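Local coordinates for protein light Chain (Clostridium botulinum, PDB 6BVD) that is the light chain of a mosaic botulinum neurotoxin, a zinc metalloendopeptidase that probably cleaves a neuronal SNARE protein, at residues Ser212-Leu224 and Asn401-Ile414. Residues are numbered along the deposited sequence; the frame is centred on the assembly and turned at random.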
ATOM      1  N   SER A 212      20.060  23.435  14.213  1.00114.66           N
ATOM      2  CA  SER A 212      20.825  24.205  13.226  1.00114.83           C
ATOM      3  C   SER A 212      20.585  25.710  13.342  1.00119.33           C
ATOM      4  O   SER A 212      21.415  26.512  12.907  1.00116.93           O
ATOM      5  CB  SER A 212      20.483  23.751  11.800  1.00107.99           C
ATOM      6  OG  SER A 212      20.338  22.345  11.713  1.00104.61           O
ATOM      7  N   HIS A 213      19.445  26.078  13.924  1.00126.04           N
ATOM      8  CA  HIS A 213      18.986  27.466  13.971  1.00129.98           C
ATOM      9  C   HIS A 213      18.874  28.012  12.547  1.00121.09           C
ATOM     10  O   HIS A 213      19.119  29.189  12.292  1.00124.33           O
ATOM     11  CB  HIS A 213      19.927  28.328  14.824  1.00140.30           C
ATOM     12  CG  HIS A 213      19.385  29.687  15.145  1.00147.95           C
ATOM     13  ND1 HIS A 213      20.177  30.708  15.627  1.00150.54           N
ATOM     14  CD2 HIS A 213      18.133  30.196  15.049  1.00149.42           C
ATOM     15  CE1 HIS A 213      19.437  31.787  15.814  1.00150.47           C
ATOM     16  NE2 HIS A 213      18.193  31.502  15.472  1.00150.12           N
ATOM     17  N   SER A 214      18.506  27.140  11.618  1.00105.39           N
ATOM     18  CA  SER A 214      18.395  27.535  10.223  1.00 92.25           C
ATOM     19  C   SER A 214      17.001  27.217   9.676  1.00 78.36           C
ATOM     20  O   SER A 214      16.418  26.173   9.998  1.00 74.58           O
ATOM     21  CB  SER A 214      19.476  26.850   9.384  1.00 91.39           C
ATOM     22  OG  SER A 214      19.285  25.447   9.361  1.00 95.79           O
ATOM     23  N   PRO A 215      16.478  28.112   8.822  1.00 65.11           N
ATOM     24  CA  PRO A 215      15.140  27.980   8.238  1.00 61.03           C
ATOM     25  C   PRO A 215      15.147  27.058   7.036  1.00 49.29           C
ATOM     26  O   PRO A 215      16.143  26.935   6.333  1.00 46.57           O
ATOM     27  CB  PRO A 215      14.786  29.413   7.836  1.00 58.78           C
ATOM     28  CG  PRO A 215      16.118  30.070   7.563  1.00 55.08           C
ATOM     29  CD  PRO A 215      17.191  29.285   8.285  1.00 60.59           C
ATOM     30  N   SER A 216      14.030  26.378   6.831  1.00 43.43           N
ATOM     31  CA  SER A 216      13.922  25.466   5.719  1.00 43.03           C
ATOM     32  C   SER A 216      12.452  25.400   5.323  1.00 32.90           C
ATOM     33  O   SER A 216      11.587  25.581   6.169  1.00 30.70           O
ATOM     34  CB  SER A 216      14.445  24.090   6.126  1.00 40.66           C
ATOM     35  OG  SER A 216      15.825  24.137   6.409  1.00 60.80           O
ATOM     36  N   LEU A 217      12.187  25.113   4.053  1.00 29.55           N
ATOM     37  CA  LEU A 217      10.827  24.921   3.553  1.00 29.82           C
ATOM     38  C   LEU A 217      10.472  23.423   3.530  1.00 32.46           C
ATOM     39  O   LEU A 217      11.321  22.582   3.231  1.00 29.60           O
ATOM     40  CB  LEU A 217      10.672  25.506   2.153  1.00 24.98           C
ATOM     41  CG  LEU A 217      10.633  27.040   2.060  1.00 39.06           C
ATOM     42  CD1 LEU A 217      10.452  27.496   0.607  1.00 35.60           C
ATOM     43  CD2 LEU A 217       9.535  27.605   2.955  1.00 37.07           C
ATOM     44  N   PHE A 218       9.223  23.109   3.864  1.00 30.58           N
ATOM     45  CA  PHE A 218       8.729  21.738   3.872  1.00 26.06           C
ATOM     46  C   PHE A 218       7.469  21.627   3.011  1.00 30.94           C
ATOM     47  O   PHE A 218       6.552  22.416   3.161  1.00 25.86           O
ATOM     48  CB  PHE A 218       8.446  21.284   5.306  1.00 25.24           C
ATOM     49  CG  PHE A 218       9.690  21.133   6.155  1.00 25.56           C
ATOM     50  CD1 PHE A 218      10.243  22.246   6.779  1.00 24.26           C
ATOM     51  CD2 PHE A 218      10.298  19.895   6.336  1.00 24.42           C
ATOM     52  CE1 PHE A 218      11.407  22.137   7.575  1.00 32.93           C
ATOM     53  CE2 PHE A 218      11.444  19.762   7.145  1.00 24.22           C
ATOM     54  CZ  PHE A 218      12.007  20.899   7.757  1.00 32.04           C
ATOM     55  N   ILE A 219       7.440  20.672   2.085  1.00 26.09           N
ATOM     56  CA  ILE A 219       6.259  20.509   1.246  1.00 25.10           C
ATOM     57  C   ILE A 219       5.174  19.767   2.064  1.00 26.17           C
ATOM     58  O   ILE A 219       5.465  18.929   2.931  1.00 23.48           O
ATOM     59  CB  ILE A 219       6.594  19.762  -0.082  1.00 23.52           C
ATOM     60  CG1 ILE A 219       5.450  19.896  -1.109  1.00 29.15           C
ATOM     61  CG2 ILE A 219       6.955  18.311   0.171  1.00 19.67           C
ATOM     62  CD1 ILE A 219       5.309  21.301  -1.687  1.00 27.38           C
ATOM     63  N   LYS A 220       3.922  20.104   1.803  1.00 23.92           N
ATOM     64  CA  LYS A 220       2.810  19.527   2.527  1.00 20.44           C
ATOM     65  C   LYS A 220       2.463  18.159   1.930  1.00 23.17           C
ATOM     66  O   LYS A 220       2.545  17.980   0.719  1.00 21.28           O
ATOM     67  CB  LYS A 220       1.593  20.487   2.482  1.00 21.16           C
ATOM     68  CG  LYS A 220       1.876  21.801   3.269  1.00 15.74           C
ATOM     69  CD  LYS A 220       0.890  22.903   2.902  1.00 18.25           C
ATOM     70  CE  LYS A 220       1.318  24.166   3.663  1.00 23.21           C
ATOM     71  NZ  LYS A 220       0.632  25.378   3.174  1.00 30.50           N
ATOM     72  N   ASP A 221       2.107  17.212   2.796  1.00 19.92           N
ATOM     73  CA  ASP A 221       1.675  15.860   2.387  1.00 17.56           C
ATOM     74  C   ASP A 221       0.219  15.948   1.882  1.00 18.41           C
ATOM     75  O   ASP A 221      -0.643  16.317   2.635  1.00 23.27           O
ATOM     76  CB  ASP A 221       1.795  14.896   3.562  1.00 19.07           C
ATOM     77  CG  ASP A 221       1.494  13.438   3.184  1.00 29.06           C
ATOM     78  OD1 ASP A 221       0.518  13.220   2.427  1.00 23.69           O
ATOM     79  OD2 ASP A 221       2.226  12.530   3.639  1.00 21.86           O
ATOM     80  N   PRO A 222      -0.035  15.619   0.603  1.00 25.10           N
ATOM     81  CA  PRO A 222      -1.420  15.694   0.082  1.00 22.53           C
ATOM     82  C   PRO A 222      -2.440  14.899   0.885  1.00 20.81           C
ATOM     83  O   PRO A 222      -3.596  15.307   0.881  1.00 20.16           O
ATOM     84  CB  PRO A 222      -1.291  15.120  -1.342  1.00 22.10           C
ATOM     85  CG  PRO A 222       0.087  15.462  -1.755  1.00 25.84           C
ATOM     86  CD  PRO A 222       0.929  15.281  -0.461  1.00 22.18           C
ATOM     87  N   ALA A 223      -2.045  13.828   1.586  1.00 17.97           N
ATOM     88  CA  ALA A 223      -3.019  13.078   2.378  1.00 17.88           C
ATOM     89  C   ALA A 223      -3.539  13.912   3.573  1.00 19.30           C
ATOM     90  O   ALA A 223      -4.718  13.829   3.959  1.00 17.39           O
ATOM     91  CB  ALA A 223      -2.422  11.743   2.864  1.00 19.89           C
ATOM     92  N   LEU A 224      -2.667  14.740   4.142  1.00 17.58           N
ATOM     93  CA  LEU A 224      -3.050  15.600   5.245  1.00 25.76           C
ATOM     94  C   LEU A 224      -3.916  16.745   4.703  1.00 20.83           C
ATOM     95  O   LEU A 224      -4.900  17.130   5.355  1.00 19.77           O
ATOM     96  CB  LEU A 224      -1.796  16.153   5.999  1.00 17.81           C
ATOM     97  CG  LEU A 224      -2.168  16.956   7.245  1.00 17.96           C
ATOM     98  CD1 LEU A 224      -2.948  16.048   8.232  1.00 27.11           C
ATOM     99  CD2 LEU A 224      -0.927  17.581   7.946  1.00 27.44           C
ATOM    100  N   ASN A 401      13.797  14.150  11.301  1.00 29.09           N
ATOM    101  CA  ASN A 401      13.526  15.567  11.089  1.00 28.68           C
ATOM    102  C   ASN A 401      12.687  15.828   9.820  1.00 33.57           C
ATOM    103  O   ASN A 401      12.806  16.894   9.216  1.00 21.87           O
ATOM    104  CB  ASN A 401      14.833  16.343  11.034  1.00 33.93           C
ATOM    105  CG  ASN A 401      15.661  16.161  12.309  1.00 37.85           C
ATOM    106  OD1 ASN A 401      16.851  15.862  12.248  1.00 44.64           O
ATOM    107  ND2 ASN A 401      15.026  16.354  13.467  1.00 33.46           N
ATOM    108  N   TYR A 402      11.878  14.837   9.431  1.00 21.67           N
ATOM    109  CA  TYR A 402      10.983  14.945   8.269  1.00 28.47           C
ATOM    110  C   TYR A 402      11.735  15.401   7.042  1.00 23.34           C
ATOM    111  O   TYR A 402      11.233  16.235   6.284  1.00 21.24           O
ATOM    112  CB  TYR A 402       9.816  15.920   8.535  1.00 27.81           C
ATOM    113  CG  TYR A 402       9.114  15.706   9.855  1.00 28.41           C
ATOM    114  CD1 TYR A 402       8.181  14.678  10.017  1.00 25.91           C
ATOM    115  CD2 TYR A 402       9.417  16.513  10.952  1.00 27.65           C
ATOM    116  CE1 TYR A 402       7.555  14.472  11.232  1.00 29.27           C
ATOM    117  CE2 TYR A 402       8.819  16.322  12.164  1.00 34.45           C
ATOM    118  CZ  TYR A 402       7.876  15.305  12.306  1.00 39.68           C
ATOM    119  OH  TYR A 402       7.285  15.130  13.549  1.00 42.45           O
ATOM    120  N   GLN A 403      12.948  14.890   6.880  1.00 27.27           N
ATOM    121  CA  GLN A 403      13.822  15.233   5.759  1.00 27.44           C
ATOM    122  C   GLN A 403      13.145  14.938   4.411  1.00 34.18           C
ATOM    123  O   GLN A 403      13.388  15.631   3.409  1.00 30.77           O
ATOM    124  CB  GLN A 403      15.146  14.481   5.881  1.00 30.39           C
ATOM    125  CG  GLN A 403      16.255  15.029   5.003  1.00 45.27           C
ATOM    126  CD  GLN A 403      16.654  16.464   5.411  1.00 48.59           C
ATOM    127  OE1 GLN A 403      16.623  16.818   6.591  1.00 49.93           O
ATOM    128  NE2 GLN A 403      16.960  17.299   4.423  1.00 43.30           N
ATOM    129  N   GLY A 404      12.257  13.939   4.400  1.00 29.27           N
ATOM    130  CA  GLY A 404      11.507  13.610   3.200  1.00 22.28           C
ATOM    131  C   GLY A 404      10.644  14.764   2.707  1.00 25.51           C
ATOM    132  O   GLY A 404      10.399  14.867   1.514  1.00 29.14           O
ATOM    133  N   GLN A 405      10.191  15.636   3.607  1.00 23.35           N
ATOM    134  CA  GLN A 405       9.400  16.793   3.198  1.00 21.78           C
ATOM    135  C   GLN A 405      10.264  18.042   2.979  1.00 27.13           C
ATOM    136  O   GLN A 405       9.810  19.034   2.404  1.00 26.63           O
ATOM    137  CB  GLN A 405       8.328  17.086   4.241  1.00 23.60           C
ATOM    138  CG  GLN A 405       7.299  15.952   4.417  1.00 26.19           C
ATOM    139  CD  GLN A 405       6.330  16.265   5.562  1.00 22.65           C
ATOM    140  OE1 GLN A 405       6.363  15.629   6.608  1.00 24.20           O
ATOM    141  NE2 GLN A 405       5.482  17.264   5.365  1.00 18.52           N
ATOM    142  N   ASN A 406      11.527  17.980   3.407  1.00 27.64           N
ATOM    143  CA  ASN A 406      12.414  19.154   3.291  1.00 27.34           C
ATOM    144  C   ASN A 406      12.836  19.412   1.836  1.00 30.04           C
ATOM    145  O   ASN A 406      13.556  18.604   1.254  1.00 34.73           O
ATOM    146  CB  ASN A 406      13.673  18.960   4.156  1.00 21.89           C
ATOM    147  CG  ASN A 406      14.442  20.273   4.350  1.00 32.85           C
ATOM    148  OD1 ASN A 406      14.557  21.077   3.415  1.00 30.00           O
ATOM    149  ND2 ASN A 406      14.968  20.488   5.548  1.00 28.94           N
ATOM    150  N   ILE A 407      12.431  20.536   1.254  1.00 23.63           N
ATOM    151  CA  ILE A 407      12.719  20.728  -0.161  1.00 26.01           C
ATOM    152  C   ILE A 407      13.784  21.799  -0.423  1.00 28.40           C
ATOM    153  O   ILE A 407      14.124  22.076  -1.568  1.00 36.09           O
ATOM    154  CB  ILE A 407      11.420  21.076  -0.950  1.00 27.45           C
ATOM    155  CG1 ILE A 407      10.711  22.268  -0.322  1.00 28.88           C
ATOM    156  CG2 ILE A 407      10.495  19.841  -0.966  1.00 27.40           C
ATOM    157  CD1 ILE A 407       9.485  22.790  -1.128  1.00 31.19           C
ATOM    158  N   GLY A 408      14.319  22.399   0.626  1.00 32.82           N
ATOM    159  CA  GLY A 408      15.347  23.412   0.428  1.00 35.69           C
ATOM    160  C   GLY A 408      15.280  24.530   1.450  1.00 39.28           C
ATOM    161  O   GLY A 408      14.384  24.575   2.280  1.00 39.25           O
ATOM    162  N   SER A 409      16.217  25.468   1.368  1.00 42.93           N
ATOM    163  CA  SER A 409      16.290  26.531   2.351  1.00 45.87           C
ATOM    164  C   SER A 409      15.187  27.588   2.176  1.00 44.74           C
ATOM    165  O   SER A 409      14.518  27.943   3.145  1.00 48.81           O
ATOM    166  CB  SER A 409      17.679  27.180   2.298  1.00 47.94           C
ATOM    167  OG  SER A 409      17.890  27.764   1.027  1.00 55.28           O
ATOM    168  N   ASP A 410      15.015  28.107   0.965  1.00 42.94           N
ATOM    169  CA  ASP A 410      13.931  29.053   0.688  1.00 44.84           C
ATOM    170  C   ASP A 410      13.617  29.095  -0.799  1.00 42.32           C
ATOM    171  O   ASP A 410      14.289  28.425  -1.581  1.00 45.32           O
ATOM    172  CB  ASP A 410      14.306  30.455   1.199  1.00 53.02           C
ATOM    173  CG  ASP A 410      15.608  30.984   0.588  1.00 65.02           C
ATOM    174  OD1 ASP A 410      16.158  30.350  -0.340  1.00 63.87           O
ATOM    175  OD2 ASP A 410      16.096  32.043   1.046  1.00 75.88           O
ATOM    176  N   ILE A 411      12.631  29.907  -1.191  1.00 41.84           N
ATOM    177  CA  ILE A 411      12.200  29.970  -2.586  1.00 45.11           C
ATOM    178  C   ILE A 411      13.380  30.375  -3.470  1.00 52.87           C
ATOM    179  O   ILE A 411      13.621  29.778  -4.519  1.00 51.91           O
ATOM    180  CB  ILE A 411      11.029  30.955  -2.810  1.00 43.58           C
ATOM    181  CG1 ILE A 411       9.739  30.424  -2.178  1.00 40.40           C
ATOM    182  CG2 ILE A 411      10.763  31.120  -4.293  1.00 47.59           C
ATOM    183  CD1 ILE A 411       9.191  29.174  -2.866  1.00 33.01           C
ATOM    184  N   ASN A 412      14.117  31.392  -3.033  1.00 61.11           N
ATOM    185  CA  ASN A 412      15.286  31.860  -3.778  1.00 64.37           C
ATOM    186  C   ASN A 412      16.289  30.772  -4.153  1.00 55.05           C
ATOM    187  O   ASN A 412      16.617  30.623  -5.320  1.00 55.48           O
ATOM    188  CB  ASN A 412      16.022  32.926  -2.968  1.00 73.41           C
ATOM    189  CG  ASN A 412      15.263  34.222  -2.898  1.00 81.50           C
ATOM    190  OD1 ASN A 412      14.504  34.559  -3.812  1.00 82.97           O
ATOM    191  ND2 ASN A 412      15.469  34.973  -1.814  1.00 83.81           N
ATOM    192  N   SER A 413      16.750  29.995  -3.180  1.00 52.37           N
ATOM    193  CA  SER A 413      17.716  28.933  -3.466  1.00 51.40           C
ATOM    194  C   SER A 413      17.130  27.866  -4.384  1.00 55.50           C
ATOM    195  O   SER A 413      17.785  27.401  -5.321  1.00 51.89           O
ATOM    196  CB  SER A 413      18.211  28.284  -2.177  1.00 51.17           C
ATOM    197  OG  SER A 413      17.201  27.484  -1.602  1.00 54.61           O
ATOM    198  N   ILE A 414      15.890  27.477  -4.096  1.00 55.29           N
ATOM    199  CA  ILE A 414      15.179  26.492  -4.908  1.00 53.46           C
ATOM    200  C   ILE A 414      15.061  26.963  -6.359  1.00 57.71           C
ATOM    201  O   ILE A 414      15.341  26.211  -7.300  1.00 50.51           O
ATOM    202  CB  ILE A 414      13.769  26.212  -4.331  1.00 45.07           C
ATOM    203  CG1 ILE A 414      13.897  25.555  -2.946  1.00 47.07           C
ATOM    204  CG2 ILE A 414      12.958  25.339  -5.288  1.00 36.27           C
ATOM    205  CD1 ILE A 414      12.579  25.374  -2.193  1.00 45.96           C
TER
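Strand 215-219, which leads into the zinc-binding helix of this metalloprotease, takes the short, weakly bonded strand 406-408 along its edge, adding an outermost antiparallel strand to a small sheet whose next member is strand 201-208. The two run at 127°, well short of a regular antiparallel pair, and individual bonds join them: Leu217 N gives a nearly straight one to Gly408 O (2.9 Å), and Leu217 O accepts from Ile407 N (3.1 Å). Further along, Ile219 N bonds to Gln405 O, and the side chain of Gln405 continues where the backbone pairing stops. Its chain runs extended beyond CG, and NE2 meets Ile219 O at 2.9 Å, with the acceptor in the plane of the amide and the N-H almost straight at 173°. The same amide's OE1 is held by Lys363 N and Asn394 ND2, so both ends of this buried amide are bonded and its orientation follows from the partners.

Phe218 and Asn406, a non-hydrogen-bonded pair, put their side chains on the same face of the sheet. The carbonyl of Tyr402 lies in the ring plane at the edge, its O 3.6 Å from Phe218 CE2, while Asn406 CG sits over one face with the amide turned 50° from the ring; Lys363 adds a cation-pi contact. Asn406 suits this place because its OD1 accepts from Gly408 N, two residues on, closing an Asx turn. Gly408 has backbone angles that call for glycine.

On the other face, Leu217 holds CG anti to its carbonyl carbon, and CD1 lies 3.7 Å from Ile411 N and touches CD1 of Ile411 and of Ile414; Asp410 caps this helix, its OD1 accepting from Ser413 N. The branched side chains of Ile407 and Ile219 cross at about a right angle, both touching Phe376, with CG2 of Ile407 4.0 Å from CB of Ile219.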